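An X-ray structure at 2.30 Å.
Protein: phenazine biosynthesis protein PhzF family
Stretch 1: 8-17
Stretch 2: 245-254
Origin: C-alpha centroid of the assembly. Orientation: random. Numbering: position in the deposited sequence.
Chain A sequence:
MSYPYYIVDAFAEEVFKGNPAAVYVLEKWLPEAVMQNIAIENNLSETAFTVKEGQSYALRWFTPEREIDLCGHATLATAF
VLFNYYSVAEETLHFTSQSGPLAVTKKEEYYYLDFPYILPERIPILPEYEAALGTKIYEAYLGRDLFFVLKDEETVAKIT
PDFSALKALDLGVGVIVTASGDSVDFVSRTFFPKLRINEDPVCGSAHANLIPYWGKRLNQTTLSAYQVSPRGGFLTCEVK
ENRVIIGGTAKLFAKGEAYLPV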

# COMPACT_ATOMS: atom_id res chain seq x y z
N VAL A 8 -10.73 -8.22 -1.34
CA VAL A 8 -10.13 -8.29 -0.03
C VAL A 8 -9.63 -6.97 0.48
O VAL A 8 -9.20 -6.10 -0.30
N ASP A 9 -9.77 -6.76 1.77
CA ASP A 9 -9.31 -5.56 2.43
C ASP A 9 -7.92 -5.91 2.99
O ASP A 9 -7.80 -6.64 3.98
N ALA A 10 -6.88 -5.46 2.29
CA ALA A 10 -5.50 -5.72 2.69
C ALA A 10 -5.12 -4.86 3.89
O ALA A 10 -5.46 -3.69 3.95
N PHE A 11 -4.40 -5.46 4.82
CA PHE A 11 -3.95 -4.80 6.05
C PHE A 11 -5.09 -4.55 7.00
O PHE A 11 -5.01 -3.66 7.87
N ALA A 12 -6.14 -5.35 6.88
CA ALA A 12 -7.32 -5.22 7.72
C ALA A 12 -7.62 -6.49 8.47
O ALA A 12 -7.49 -7.58 7.94
N GLU A 13 -8.07 -6.35 9.71
CA GLU A 13 -8.42 -7.46 10.59
C GLU A 13 -9.92 -7.81 10.38
O GLU A 13 -10.36 -8.93 10.64
N GLU A 14 -10.68 -6.79 9.98
CA GLU A 14 -12.13 -6.90 9.75
C GLU A 14 -12.48 -6.10 8.49
O GLU A 14 -11.71 -5.24 8.06
N VAL A 15 -13.64 -6.38 7.89
CA VAL A 15 -14.06 -5.66 6.68
C VAL A 15 -14.31 -4.19 6.97
O VAL A 15 -14.53 -3.79 8.12
N PHE A 16 -14.30 -3.40 5.89
CA PHE A 16 -14.49 -1.94 5.94
C PHE A 16 -13.23 -1.20 6.41
O PHE A 16 -13.20 0.03 6.44
N LYS A 17 -12.19 -1.96 6.77
CA LYS A 17 -10.92 -1.38 7.20
C LYS A 17 -9.83 -1.71 6.18
O LYS A 17 -10.13 -2.26 5.10
N ILE A 245 10.80 -4.64 5.44
CA ILE A 245 9.71 -5.62 5.35
C ILE A 245 8.45 -5.19 6.09
O ILE A 245 8.51 -4.77 7.25
N ILE A 246 7.31 -5.28 5.41
CA ILE A 246 6.02 -4.95 6.03
C ILE A 246 5.12 -6.17 5.99
O ILE A 246 5.00 -6.84 4.95
N GLY A 247 4.51 -6.48 7.12
CA GLY A 247 3.61 -7.62 7.18
C GLY A 247 2.23 -7.20 7.61
O GLY A 247 2.09 -6.42 8.56
N GLY A 248 1.21 -7.69 6.93
CA GLY A 248 -0.15 -7.32 7.31
C GLY A 248 -1.18 -8.40 7.11
O GLY A 248 -0.97 -9.32 6.32
N THR A 249 -2.26 -8.33 7.89
CA THR A 249 -3.36 -9.29 7.78
C THR A 249 -4.26 -8.91 6.59
O THR A 249 -3.95 -7.99 5.85
N ALA A 250 -5.32 -9.68 6.38
CA ALA A 250 -6.26 -9.43 5.29
C ALA A 250 -7.63 -10.03 5.59
O ALA A 250 -7.75 -10.96 6.40
N LYS A 251 -8.65 -9.50 4.92
CA LYS A 251 -10.03 -9.97 5.11
C LYS A 251 -10.80 -10.01 3.82
O LYS A 251 -10.82 -9.04 3.06
N LEU A 252 -11.43 -11.15 3.55
CA LEU A 252 -12.24 -11.32 2.35
C LEU A 252 -13.56 -10.57 2.56
O LEU A 252 -14.25 -10.79 3.56
N PHE A 253 -13.86 -9.65 1.67
CA PHE A 253 -15.11 -8.92 1.75
C PHE A 253 -16.15 -9.67 0.95
O PHE A 253 -17.26 -9.86 1.41
N ALA A 254 -15.78 -10.07 -0.27
CA ALA A 254 -16.68 -10.78 -1.15
C ALA A 254 -15.95 -11.73 -2.10
O ALA A 254 -14.77 -11.55 -2.39

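Side-chain packing between strand 8-10 with its following loop and stretch 2, strands 245-248 and 250-254, the latter antiparallel to strand 8-10. The strands are laced by D9 N to K251 O (2.8 Å) and K251 N to D9 O (3.1 Å), and F11 N to T249 O (2.8 Å) extends the ladder. Along the extended strands, side chains alternate between two faces. V8, A10, A250 and L252 share one face. There V8, with chi1 off-well at 6°, sets CG2 4.1 Å from A250 CB and CG1 4.5 Å from L252 CD2; A10, also a methyl, hardly takes part.

A type II turn from D9 to A12, with A10 and F11 at its corners, bends the chain. The CA-to-CB bond of F11 points away, but its m rotamer (chi2 98°) brings the ring back beside G247 and G248. CD2 lies 3.7 Å from G248 CA, in a hollow that exists because G248 has no side chain: an ideal CB there would sit 2.2 Å from F11 CD2. The ring tip meets I246, whose p,t side chain places CD1 4.0 Å from F11 CZ.

D9 and K251 share the other face. D9, an m rotamer, turns to its own stretch, where OD1 accepts from F16 N (3.1 Å) and ties the loop back to the strand. K251, with chi1 off-well at -104° and then m, t, p, reaches along the loop until NZ donates to E13 O (3.0 Å). Water 1 accepts from V15 N (3.2 Å) and, weakly, from K251 NZ (3.2 Å), bridging lysine and loop. T249, chi1 p, gives a weak hydrogen bond from OG1 to A12 O (3.3 Å).

F253 (t) points toward the loop. V15 (m) lays CG1 against the edge of its ring, 4.2 Å from F253 CD1, while F16 (m) brings CE2 within 3.9 Å of F253 CE1, an oblique contact in an apolar cluster near the surface.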

# COMPACT_ATOMS: atom_id res chain seq x y z
CB VAL A 8 -9.02 -9.39 0.03
CG1 VAL A 8 -8.77 -9.98 -1.34
CG2 VAL A 8 -7.73 -8.86 0.64
CB ASP A 9 -10.26 -5.17 3.56
CG ASP A 9 -11.66 -4.85 3.06
OD1 ASP A 9 -12.62 -4.98 3.85
OD2 ASP A 9 -11.81 -4.48 1.87
CB ALA A 10 -4.57 -5.46 1.53
CB PHE A 11 -3.22 -3.48 5.74
CG PHE A 11 -1.93 -3.67 5.00
CD1 PHE A 11 -1.88 -3.50 3.62
CD2 PHE A 11 -0.75 -4.02 5.68
CE1 PHE A 11 -0.69 -3.68 2.93
CE2 PHE A 11 0.44 -4.19 4.99
CZ PHE A 11 0.47 -4.02 3.62
CB ALA A 12 -8.51 -4.84 6.88
CB GLU A 13 -8.13 -7.05 12.05
CG GLU A 13 -7.54 -8.11 12.95
CD GLU A 13 -7.41 -7.68 14.42
OE1 GLU A 13 -6.95 -8.51 15.24
OE2 GLU A 13 -7.76 -6.51 14.74
CB GLU A 14 -12.90 -6.33 10.95
CG GLU A 14 -12.62 -4.85 11.21
CD GLU A 14 -13.52 -4.25 12.28
OE1 GLU A 14 -13.32 -4.54 13.48
OE2 GLU A 14 -14.43 -3.46 11.92
CB VAL A 15 -15.34 -6.29 6.01
CG1 VAL A 15 -15.08 -7.75 5.60
CG2 VAL A 15 -16.52 -6.20 6.94
CB PHE A 16 -15.71 -1.55 6.82
CG PHE A 16 -16.96 -2.26 6.44
CD1 PHE A 16 -17.81 -2.78 7.43
CD2 PHE A 16 -17.30 -2.46 5.11
CE1 PHE A 16 -18.96 -3.49 7.09
CE2 PHE A 16 -18.43 -3.17 4.75
CZ PHE A 16 -19.27 -3.69 5.74
CB LYS A 17 -10.54 -1.88 8.59
CG LYS A 17 -11.52 -1.50 9.68
CD LYS A 17 -10.95 -1.72 11.08
CE LYS A 17 -9.81 -0.73 11.40
NZ LYS A 17 -8.50 -1.03 10.73
CB ILE A 245 10.14 -6.97 5.96
CG1 ILE A 245 11.49 -7.42 5.38
CG2 ILE A 245 9.06 -8.02 5.73
CD1 ILE A 245 11.48 -7.62 3.89
CB ILE A 246 5.29 -3.76 5.34
CG1 ILE A 246 5.03 -4.06 3.87
CG2 ILE A 246 6.08 -2.49 5.50
CD1 ILE A 246 4.31 -2.96 3.15
CB THR A 249 -4.21 -9.36 9.09
OG1 THR A 249 -4.63 -8.04 9.48
CG2 THR A 249 -3.39 -9.97 10.22
CB ALA A 250 -5.73 -9.97 4.00
CB LYS A 251 -10.76 -9.09 6.11
CG LYS A 251 -10.93 -9.72 7.50
CD LYS A 251 -11.91 -10.90 7.47
CE LYS A 251 -12.14 -11.48 8.86
NZ LYS A 251 -12.74 -10.49 9.80
CB LEU A 252 -12.54 -12.79 2.11
CG LEU A 252 -12.54 -13.35 0.68
CD1 LEU A 252 -13.76 -14.22 0.47
CD2 LEU A 252 -12.49 -12.27 -0.33
CB PHE A 253 -14.95 -7.49 1.17
CG PHE A 253 -16.26 -6.78 0.99
CD1 PHE A 253 -17.03 -6.42 2.11
CD2 PHE A 253 -16.76 -6.53 -0.29
CE1 PHE A 253 -18.30 -5.83 1.95
CE2 PHE A 253 -18.03 -5.94 -0.46
CZ PHE A 253 -18.80 -5.59 0.66
CB ALA A 254 -17.51 -9.79 -1.96
O HOH W 1 -15.23 -8.44 9.74